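Local coordinates for protein probable sugar kinase (Clostridium perfringens, PDB 3KZH) that probably phosphorylates a sugar as a carbohydrate kinase of the pfkB (ribokinase-like) family, and is found with beta-D-glucopyranose bound, at residues K5-G13 with E132-L142; N60-G71 with M85-T96. All blocks are in the same frame, centred on the assembly; numbering follows the deposited sequence.

Contact 1. Residues K5-G13 with E132-L142; sequences KEPYLLVFG and EIFENAEYTVL
The ring of Y8 has the backbone of A137 over one face, where A137 CA makes an off-centre CH-pi contact 4.3 Å from the ring centroid, while the carbonyl of I133 lies at its edge, close to the ring plane. There Y8 OH donates to I133 O at 2.5 Å, in the last turn of helix 131-135. With chi1 at 64°, the ring of Y8 is tucked in between its own N and carbonyl carbon, and the hydroxyl runs back to the helix. A second aromatic pair, F12 and F134, meets obliquely: the planes are 56° apart and F12 CD1 lies 3.7 Å from F134 CZ. F134 also stacks with F157. Between the two pairs, L10 carries CD2 to 3.6 Å from F134 CD1 and CD1 to the I133 methyl CG2; a branched leucine can touch both helix residues at once. On the other face of the sheet L9 CD2 meets V141 CG2 at 3.7 Å.

Strands 9-12 and 139-142 run parallel, adjacent inner strands of the large sheet of the ribokinase fold. L10 N donates to Y139 O and V141 N to L10 O (2.8 Å), so L10 bonds on both sides of T140; F12 N follows with V141 O. T140 turns its OG1 to T161. At the strand entrance E138 N reaches Y8 O, and a water joins Y8 N, N136 O and E138 OE2. Backbone polar groups are thus paired within a hydrocarbon interior, while tyrosine and glutamate, having polar ends, suit the more open end.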
loop_
_atom_site.group_PDB
_atom_site.type_symbol
_atom_site.label_atom_id
_atom_site.label_comp_id
_atom_site.label_asym_id
_atom_site.label_seq_id
_atom_site.Cartn_x
_atom_site.Cartn_y
_atom_site.Cartn_z
ATOM N N LYS A 5 0.999 -27.622 17.835
ATOM C CA LYS A 5 0.470 -27.339 19.179
ATOM C C LYS A 5 1.541 -26.824 20.162
ATOM O O LYS A 5 1.311 -26.764 21.377
ATOM C CB LYS A 5 -0.218 -28.590 19.732
ATOM N N GLU A 6 2.679 -26.398 19.603
ATOM C CA GLU A 6 3.821 -25.864 20.349
ATOM C C GLU A 6 3.499 -24.541 21.062
ATOM O O GLU A 6 2.636 -23.789 20.597
ATOM C CB GLU A 6 5.017 -25.673 19.392
ATOM C CG GLU A 6 5.598 -26.973 18.795
ATOM C CD GLU A 6 6.658 -27.673 19.665
ATOM O OE1 GLU A 6 7.628 -28.205 19.078
ATOM O OE2 GLU A 6 6.528 -27.723 20.912
ATOM N N PRO A 7 4.141 -24.266 22.227
ATOM C CA PRO A 7 3.898 -23.021 22.970
ATOM C C PRO A 7 4.163 -21.743 22.163
ATOM O O PRO A 7 5.060 -21.699 21.319
ATOM C CB PRO A 7 4.845 -23.149 24.175
ATOM C CG PRO A 7 5.884 -24.112 23.733
ATOM C CD PRO A 7 5.055 -25.124 23.006
ATOM N N TYR A 8 3.340 -20.730 22.412
ATOM C CA TYR A 8 3.437 -19.459 21.709
ATOM C C TYR A 8 3.402 -18.249 22.631
ATOM O O TYR A 8 2.941 -18.334 23.776
ATOM C CB TYR A 8 2.296 -19.340 20.675
ATOM C CG TYR A 8 0.892 -19.308 21.268
ATOM C CD1 TYR A 8 0.247 -18.080 21.540
ATOM C CD2 TYR A 8 0.205 -20.503 21.580
ATOM C CE1 TYR A 8 -1.043 -18.041 22.106
ATOM C CE2 TYR A 8 -1.087 -20.473 22.151
ATOM C CZ TYR A 8 -1.693 -19.240 22.408
ATOM O OH TYR A 8 -2.926 -19.207 22.992
ATOM N N LEU A 9 3.791 -17.109 22.063
ATOM C CA LEU A 9 3.771 -15.824 22.754
ATOM C C LEU A 9 2.732 -14.979 22.053
ATOM O O LEU A 9 2.725 -14.891 20.824
ATOM C CB LEU A 9 5.125 -15.101 22.661
ATOM C CG LEU A 9 5.487 -14.160 23.827
ATOM C CD1 LEU A 9 6.969 -14.060 23.889
ATOM C CD2 LEU A 9 4.845 -12.786 23.815
ATOM N N LEU A 10 1.896 -14.323 22.851
ATOM C CA LEU A 10 0.872 -13.459 22.318
ATOM C C LEU A 10 1.247 -11.999 22.454
ATOM O O LEU A 10 1.734 -11.566 23.497
ATOM C CB LEU A 10 -0.482 -13.733 22.981
ATOM C CG LEU A 10 -1.718 -12.922 22.549
ATOM C CD1 LEU A 10 -2.052 -13.118 21.073
ATOM C CD2 LEU A 10 -2.890 -13.323 23.412
ATOM N N VAL A 11 1.081 -11.268 21.355
ATOM C CA VAL A 11 1.329 -9.836 21.316
ATOM C C VAL A 11 -0.038 -9.273 20.947
ATOM O O VAL A 11 -0.660 -9.737 19.993
ATOM C CB VAL A 11 2.417 -9.438 20.253
ATOM C CG1 VAL A 11 2.660 -7.927 20.261
ATOM C CG2 VAL A 11 3.732 -10.170 20.515
ATOM N N PHE A 12 -0.528 -8.334 21.752
ATOM C CA PHE A 12 -1.835 -7.709 21.531
ATOM C C PHE A 12 -1.657 -6.192 21.389
ATOM O O PHE A 12 -1.225 -5.542 22.330
ATOM C CB PHE A 12 -2.772 -8.063 22.715
ATOM C CG PHE A 12 -4.188 -7.542 22.583
ATOM C CD1 PHE A 12 -5.158 -8.285 21.888
ATOM C CD2 PHE A 12 -4.571 -6.327 23.193
ATOM C CE1 PHE A 12 -6.516 -7.835 21.794
ATOM C CE2 PHE A 12 -5.911 -5.856 23.113
ATOM C CZ PHE A 12 -6.888 -6.620 22.409
ATOM N N GLY A 13 -2.028 -5.639 20.234
ATOM C CA GLY A 13 -1.900 -4.207 20.000
ATOM C C GLY A 13 -2.091 -3.736 18.564
ATOM O O GLY A 13 -2.370 -4.528 17.669
ATOM N N GLU A 132 -9.426 -18.057 24.867
ATOM C CA GLU A 132 -8.580 -19.245 24.833
ATOM C C GLU A 132 -7.176 -18.946 24.288
ATOM O O GLU A 132 -6.217 -19.645 24.618
ATOM C CB GLU A 132 -9.264 -20.312 23.989
ATOM C CG GLU A 132 -8.952 -21.725 24.384
ATOM C CD GLU A 132 -9.742 -22.713 23.565
ATOM O OE1 GLU A 132 -10.913 -22.974 23.918
ATOM O OE2 GLU A 132 -9.190 -23.208 22.558
ATOM N N ILE A 133 -7.062 -17.897 23.472
ATOM C CA ILE A 133 -5.768 -17.498 22.921
ATOM C C ILE A 133 -4.939 -16.842 24.032
ATOM O O ILE A 133 -3.746 -17.112 24.156
ATOM C CB ILE A 133 -5.914 -16.552 21.690
ATOM C CG1 ILE A 133 -6.851 -17.160 20.630
ATOM C CG2 ILE A 133 -4.527 -16.225 21.082
ATOM C CD1 ILE A 133 -6.401 -18.518 20.030
ATOM N N PHE A 134 -5.613 -16.048 24.870
ATOM C CA PHE A 134 -4.996 -15.367 26.010
ATOM C C PHE A 134 -4.608 -16.355 27.105
ATOM O O PHE A 134 -3.451 -16.392 27.520
ATOM C CB PHE A 134 -5.939 -14.327 26.607
ATOM C CG PHE A 134 -6.177 -13.136 25.734
ATOM C CD1 PHE A 134 -5.279 -12.054 25.744
ATOM C CD2 PHE A 134 -7.333 -13.051 24.944
ATOM C CE1 PHE A 134 -5.533 -10.885 24.972
ATOM C CE2 PHE A 134 -7.605 -11.896 24.168
ATOM C CZ PHE A 134 -6.704 -10.810 24.183
ATOM N N GLU A 135 -5.561 -17.203 27.498
ATOM C CA GLU A 135 -5.369 -18.213 28.547
ATOM C C GLU A 135 -4.263 -19.250 28.305
ATOM O O GLU A 135 -3.585 -19.663 29.256
ATOM C CB GLU A 135 -6.696 -18.918 28.863
ATOM C CG GLU A 135 -7.758 -17.993 29.432
ATOM C CD GLU A 135 -9.113 -18.645 29.646
ATOM O OE1 GLU A 135 -9.500 -19.519 28.841
ATOM O OE2 GLU A 135 -9.801 -18.266 30.620
ATOM N N ASN A 136 -4.071 -19.642 27.046
ATOM C CA ASN A 136 -3.041 -20.622 26.696
ATOM C C ASN A 136 -1.718 -20.002 26.229
ATOM O O ASN A 136 -0.802 -20.721 25.821
ATOM C CB ASN A 136 -3.567 -21.629 25.664
ATOM C CG ASN A 136 -4.740 -22.442 26.184
ATOM O OD1 ASN A 136 -5.880 -22.229 25.775
ATOM N ND2 ASN A 136 -4.468 -23.360 27.106
ATOM N N ALA A 137 -1.629 -18.671 26.284
ATOM C CA ALA A 137 -0.417 -17.948 25.909
ATOM C C ALA A 137 0.538 -17.979 27.088
ATOM O O ALA A 137 0.122 -17.732 28.222
ATOM C CB ALA A 137 -0.746 -16.517 25.544
ATOM N N GLU A 138 1.805 -18.311 26.837
ATOM C CA GLU A 138 2.791 -18.372 27.922
ATOM C C GLU A 138 3.058 -16.966 28.446
ATOM O O GLU A 138 3.114 -16.748 29.658
ATOM C CB GLU A 138 4.101 -19.021 27.470
ATOM C CG GLU A 138 3.979 -20.317 26.687
ATOM C CD GLU A 138 3.541 -21.508 27.530
ATOM O OE1 GLU A 138 4.035 -21.656 28.672
ATOM O OE2 GLU A 138 2.713 -22.307 27.037
ATOM N N TYR A 139 3.252 -16.026 27.518
ATOM C CA TYR A 139 3.465 -14.619 27.854
ATOM C C TYR A 139 2.598 -13.779 26.922
ATOM O O TYR A 139 2.247 -14.228 25.824
ATOM C CB TYR A 139 4.959 -14.209 27.777
ATOM C CG TYR A 139 5.866 -14.886 28.800
ATOM C CD1 TYR A 139 6.132 -14.304 30.041
ATOM C CD2 TYR A 139 6.389 -16.161 28.561
ATOM C CE1 TYR A 139 6.899 -15.005 31.025
ATOM C CE2 TYR A 139 7.134 -16.863 29.507
ATOM C CZ TYR A 139 7.387 -16.285 30.736
ATOM O OH TYR A 139 8.110 -16.999 31.664
ATOM N N THR A 140 2.156 -12.617 27.405
ATOM C CA THR A 140 1.329 -11.722 26.597
ATOM C C THR A 140 1.823 -10.274 26.695
ATOM O O THR A 140 1.830 -9.674 27.769
ATOM C CB THR A 140 -0.204 -11.862 26.912
ATOM O OG1 THR A 140 -0.635 -13.197 26.623
ATOM C CG2 THR A 140 -1.040 -10.911 26.056
ATOM N N VAL A 141 2.245 -9.734 25.551
ATOM C CA VAL A 141 2.780 -8.374 25.453
ATOM C C VAL A 141 1.680 -7.356 25.194
ATOM O O VAL A 141 0.793 -7.554 24.359
ATOM C CB VAL A 141 3.876 -8.273 24.334
ATOM C CG1 VAL A 141 4.368 -6.829 24.142
ATOM C CG2 VAL A 141 5.049 -9.179 24.663
ATOM N N LEU A 142 1.755 -6.265 25.943
ATOM C CA LEU A 142 0.822 -5.157 25.841
ATOM C C LEU A 142 1.628 -3.879 25.946
ATOM O O LEU A 142 2.732 -3.872 26.486
ATOM C CB LEU A 142 -0.191 -5.164 27.010
ATOM C CG LEU A 142 -1.251 -6.246 27.266
ATOM C CD1 LEU A 142 -2.058 -5.905 28.497
ATOM C CD2 LEU A 142 -2.159 -6.387 26.082
HETATM O O HOH W 1 1.424 -21.378 24.815
#

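Contact 2. Residues N60-G71 with M85-T96; sequences NFMSILGNDEHG and MDDSMVIEGGST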
loop_
_atom_site.group_PDB
_atom_site.type_symbol
_atom_site.label_atom_id
_atom_site.label_comp_id
_atom_site.label_asym_id
_atom_site.label_seq_id
_atom_site.Cartn_x
_atom_site.Cartn_y
_atom_site.Cartn_z
ATOM N N ASN A 60 2.021 -15.105 18.144
ATOM C CA ASN A 60 0.621 -14.893 17.830
ATOM C C ASN A 60 0.432 -13.387 18.003
ATOM O O ASN A 60 0.621 -12.833 19.085
ATOM C CB ASN A 60 -0.307 -15.692 18.759
ATOM C CG ASN A 60 -1.769 -15.630 18.331
ATOM O OD1 ASN A 60 -2.297 -14.550 18.060
ATOM N ND2 ASN A 60 -2.433 -16.780 18.289
ATOM N N PHE A 61 0.138 -12.725 16.895
ATOM C CA PHE A 61 -0.093 -11.288 16.899
ATOM C C PHE A 61 -1.566 -10.974 16.658
ATOM O O PHE A 61 -2.053 -11.062 15.536
ATOM C CB PHE A 61 0.804 -10.559 15.873
ATOM C CG PHE A 61 0.632 -9.047 15.865
ATOM C CD1 PHE A 61 0.432 -8.327 17.066
ATOM C CD2 PHE A 61 0.641 -8.339 14.656
ATOM C CE1 PHE A 61 0.236 -6.936 17.067
ATOM C CE2 PHE A 61 0.447 -6.948 14.640
ATOM C CZ PHE A 61 0.244 -6.240 15.843
HETATM N N MSE A 62 -2.231 -10.526 17.719
HETATM C CA MSE A 62 -3.642 -10.169 17.667
HETATM C C MSE A 62 -3.739 -8.654 17.534
HETATM O O MSE A 62 -3.393 -7.914 18.450
HETATM C CB MSE A 62 -4.358 -10.667 18.923
HETATM C CG MSE A 62 -5.888 -10.656 18.859
HETATM SE SE MSE A 62 -6.654 -11.260 20.521
HETATM C CE MSE A 62 -6.103 -13.076 20.370
ATOM N N SER A 63 -4.224 -8.207 16.383
ATOM C CA SER A 63 -4.327 -6.790 16.115
ATOM C C SER A 63 -5.708 -6.393 15.642
ATOM O O SER A 63 -6.682 -7.133 15.831
ATOM C CB SER A 63 -3.270 -6.401 15.078
ATOM O OG SER A 63 -3.018 -5.001 15.073
ATOM N N ILE A 64 -5.783 -5.185 15.086
ATOM C CA ILE A 64 -7.003 -4.606 14.541
ATOM C C ILE A 64 -6.720 -4.187 13.090
ATOM O O ILE A 64 -5.978 -3.240 12.840
ATOM C CB ILE A 64 -7.453 -3.370 15.364
ATOM C CG1 ILE A 64 -7.852 -3.785 16.790
ATOM C CG2 ILE A 64 -8.578 -2.654 14.653
ATOM C CD1 ILE A 64 -8.053 -2.630 17.756
ATOM N N LEU A 65 -7.289 -4.925 12.145
ATOM C CA LEU A 65 -7.128 -4.615 10.731
ATOM C C LEU A 65 -8.416 -4.019 10.170
ATOM O O LEU A 65 -9.426 -3.923 10.882
ATOM C CB LEU A 65 -6.713 -5.854 9.942
ATOM C CG LEU A 65 -5.335 -6.442 10.220
ATOM C CD1 LEU A 65 -5.223 -7.736 9.482
ATOM C CD2 LEU A 65 -4.227 -5.487 9.821
ATOM N N GLY A 66 -8.389 -3.656 8.889
ATOM C CA GLY A 66 -9.557 -3.042 8.297
ATOM C C GLY A 66 -10.182 -3.562 7.034
ATOM O O GLY A 66 -11.007 -2.843 6.479
ATOM N N ASN A 67 -9.796 -4.750 6.551
ATOM C CA ASN A 67 -10.380 -5.364 5.330
ATOM C C ASN A 67 -9.981 -4.683 3.996
ATOM O O ASN A 67 -10.154 -5.256 2.914
ATOM C CB ASN A 67 -11.924 -5.487 5.504
ATOM C CG ASN A 67 -12.632 -6.105 4.315
ATOM O OD1 ASN A 67 -12.331 -7.227 3.908
ATOM N ND2 ASN A 67 -13.591 -5.369 3.757
ATOM N N ASP A 68 -9.376 -3.503 4.090
ATOM C CA ASP A 68 -8.934 -2.732 2.931
ATOM C C ASP A 68 -7.600 -3.235 2.352
ATOM O O ASP A 68 -7.115 -4.300 2.744
ATOM C CB ASP A 68 -8.849 -1.243 3.310
ATOM C CG ASP A 68 -8.082 -0.998 4.607
ATOM O OD1 ASP A 68 -7.415 -1.926 5.099
ATOM O OD2 ASP A 68 -8.137 0.130 5.128
ATOM N N GLU A 69 -6.991 -2.437 1.472
ATOM C CA GLU A 69 -5.724 -2.779 0.824
ATOM C C GLU A 69 -4.509 -2.796 1.755
ATOM O O GLU A 69 -3.575 -3.571 1.544
ATOM C CB GLU A 69 -5.470 -1.844 -0.362
ATOM C CG GLU A 69 -4.979 -2.556 -1.619
ATOM C CD GLU A 69 -6.044 -3.420 -2.297
ATOM O OE1 GLU A 69 -5.699 -4.524 -2.762
ATOM O OE2 GLU A 69 -7.216 -2.997 -2.389
ATOM N N HIS A 70 -4.535 -1.948 2.780
ATOM C CA HIS A 70 -3.455 -1.879 3.761
ATOM C C HIS A 70 -3.542 -3.064 4.709
ATOM O O HIS A 70 -2.531 -3.495 5.264
ATOM C CB HIS A 70 -3.501 -0.577 4.549
ATOM C CG HIS A 70 -2.950 0.600 3.807
ATOM N ND1 HIS A 70 -2.094 0.476 2.733
ATOM C CD2 HIS A 70 -3.129 1.925 3.994
ATOM C CE1 HIS A 70 -1.769 1.678 2.293
ATOM N NE2 HIS A 70 -2.382 2.575 3.040
ATOM N N GLY A 71 -4.758 -3.600 4.843
ATOM C CA GLY A 71 -5.012 -4.765 5.674
ATOM C C GLY A 71 -4.390 -5.985 5.031
ATOM O O GLY A 71 -3.752 -6.775 5.716
HETATM N N MSE A 85 -1.278 -13.740 12.512
HETATM C CA MSE A 85 -2.325 -12.764 12.778
HETATM C C MSE A 85 -3.748 -13.288 12.620
HETATM O O MSE A 85 -4.693 -12.496 12.588
HETATM C CB MSE A 85 -2.119 -11.539 11.874
HETATM C CG MSE A 85 -0.852 -10.761 12.121
HETATM SE SE MSE A 85 -0.821 -9.224 10.965
HETATM C CE MSE A 85 -2.061 -8.135 11.947
ATOM N N ASP A 86 -3.890 -14.613 12.573
ATOM C CA ASP A 86 -5.168 -15.321 12.390
ATOM C C ASP A 86 -6.310 -14.892 13.307
ATOM O O ASP A 86 -7.442 -14.714 12.856
ATOM C CB ASP A 86 -4.949 -16.832 12.557
ATOM C CG ASP A 86 -3.926 -17.397 11.578
ATOM O OD1 ASP A 86 -2.747 -16.959 11.584
ATOM O OD2 ASP A 86 -4.306 -18.296 10.804
ATOM N N ASP A 87 -5.980 -14.641 14.567
ATOM C CA ASP A 87 -6.962 -14.254 15.571
ATOM C C ASP A 87 -7.244 -12.761 15.712
ATOM O O ASP A 87 -7.893 -12.347 16.677
ATOM C CB ASP A 87 -6.576 -14.863 16.928
ATOM C CG ASP A 87 -6.430 -16.370 16.866
ATOM O OD1 ASP A 87 -7.436 -17.049 16.597
ATOM O OD2 ASP A 87 -5.303 -16.875 17.061
ATOM N N SER A 88 -6.819 -11.968 14.728
ATOM C CA SER A 88 -7.012 -10.512 14.746
ATOM C C SER A 88 -8.439 -10.066 14.429
ATOM O O SER A 88 -9.250 -10.838 13.896
ATOM C CB SER A 88 -6.068 -9.816 13.755
ATOM O OG SER A 88 -4.711 -10.068 14.045
HETATM N N MSE A 89 -8.731 -8.809 14.764
HETATM C CA MSE A 89 -10.036 -8.216 14.481
HETATM C C MSE A 89 -10.036 -7.552 13.116
HETATM O O MSE A 89 -9.185 -6.712 12.833
HETATM C CB MSE A 89 -10.449 -7.194 15.556
HETATM C CG MSE A 89 -11.805 -6.485 15.276
HETATM SE SE MSE A 89 -12.315 -5.251 16.639
HETATM C CE MSE A 89 -11.510 -3.686 15.936
ATOM N N VAL A 90 -10.963 -7.976 12.266
ATOM C CA VAL A 90 -11.116 -7.406 10.937
ATOM C C VAL A 90 -12.446 -6.636 10.891
ATOM O O VAL A 90 -13.497 -7.183 11.227
ATOM C CB VAL A 90 -11.011 -8.498 9.801
ATOM C CG1 VAL A 90 -9.664 -9.212 9.873
ATOM C CG2 VAL A 90 -12.148 -9.534 9.884
ATOM N N ILE A 91 -12.376 -5.347 10.560
ATOM C CA ILE A 91 -13.570 -4.502 10.475
ATOM C C ILE A 91 -14.042 -4.356 9.036
ATOM O O ILE A 91 -13.362 -3.746 8.207
ATOM C CB ILE A 91 -13.341 -3.080 11.062
ATOM C CG1 ILE A 91 -12.737 -3.165 12.456
ATOM C CG2 ILE A 91 -14.682 -2.309 11.151
ATOM C CD1 ILE A 91 -12.329 -1.846 13.005
ATOM N N GLU A 92 -15.237 -4.883 8.770
ATOM C CA GLU A 92 -15.859 -4.817 7.452
ATOM C C GLU A 92 -16.233 -3.376 7.104
ATOM O O GLU A 92 -16.967 -2.714 7.853
ATOM C CB GLU A 92 -17.087 -5.724 7.409
ATOM C CG GLU A 92 -16.747 -7.206 7.245
ATOM C CD GLU A 92 -16.865 -7.702 5.801
ATOM O OE1 GLU A 92 -17.428 -8.803 5.608
ATOM O OE2 GLU A 92 -16.405 -7.003 4.865
ATOM N N GLY A 93 -15.621 -2.873 6.030
ATOM C CA GLY A 93 -15.852 -1.508 5.584
ATOM C C GLY A 93 -14.975 -0.497 6.306
ATOM O O GLY A 93 -14.873 0.662 5.882
ATOM N N GLY A 94 -14.331 -0.946 7.388
ATOM C CA GLY A 94 -13.456 -0.096 8.183
ATOM C C GLY A 94 -12.102 0.133 7.541
ATOM O O GLY A 94 -11.843 -0.334 6.428
ATOM N N SER A 95 -11.239 0.864 8.235
ATOM C CA SER A 95 -9.912 1.158 7.714
ATOM C C SER A 95 -8.801 0.694 8.633
ATOM O O SER A 95 -8.911 0.819 9.853
ATOM C CB SER A 95 -9.759 2.657 7.459
ATOM O OG SER A 95 -9.875 3.388 8.669
ATOM N N THR A 96 -7.743 0.141 8.034
ATOM C CA THR A 96 -6.555 -0.299 8.767
ATOM C C THR A 96 -5.855 1.012 9.145
ATOM O O THR A 96 -5.768 1.909 8.306
ATOM C CB THR A 96 -5.616 -1.131 7.860
ATOM O OG1 THR A 96 -6.320 -2.277 7.376
ATOM C CG2 THR A 96 -4.366 -1.612 8.608
HETATM O O HOH W 2 -3.777 -13.628 15.901
HETATM O O HOH W 3 -6.465 2.227 5.244
#
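I64 and M89 run alongside each other in the same direction, and the methyl CE of selenomethionine M89 comes to 3.4 Å from I64 CG2. A second selenomethionine, M85, fills the opposite side of the sheet: its chain bends at the selenium (chi3 77°), bringing CE to 3.8 Å from F61 CD2. An unbranched, flexible methionine chain (here as selenomethionine) lets one methyl touch F61, S63 and L65. The selenium stands obliquely beside the F61 ring, a Met-aromatic contact.

Strand 59-62, helix 69-81 and strand 83-84 form a beta-alpha-beta crossover in the large sheet; strands 64-65 and 89-90 are a separate parallel pair extending beyond it. M89 N donates to S63 O, and L65 N to M89 O at 2.7 Å, almost along the carbonyl direction; I91 N comes to L65 O from above the carbonyl plane.

Beyond the pair, G66, lacking a side chain, lets S95 and T96 run close by. D68, the N-cap of helix 69-81, grips T96 twice: T96 OG1 donates to the syn lone pair of D68 OD1 at 2.6 Å, and T96 N to D68 OD2 at 2.9 Å. With chi1 at 49°, its OD1 also accepts weakly from G71 N.

At the other end S88 OG donates to M85 O and accepts from S63 N at 3.0 Å, tying the M85-S88 type I turn to the strand. Toward strand 9-12, N60 ND2 donates to D87 OD2 at 3.1 Å, amide and carboxylate nearly coplanar, and D87 N donates to a water that lies 2.8 Å from N60 OD1.

In the fold
The two contacts share the large sheet, since strands 9-12 and 59-62 are neighbours in it: L9 O receives N60 N, and G13 O accepts from S63 OG. Both are partly buried. Contact 1 sits on inner strands, its Y8/E138 end open, and relies on regular backbone bonding and aliphatic or aromatic packing. Contact 2 lies farther from the chain centre, though more of its touching residues are buried, and leads out through strand 64-65 to the start of helix 69-81 and the 91-96 loop, where H70 packs on I39, and S95 on H36, of the second subunit. It adds side-chain-to-backbone and carboxylate bonds to a shorter run of backbone pairing. I133 bridges them, touching L10, N60 and M62.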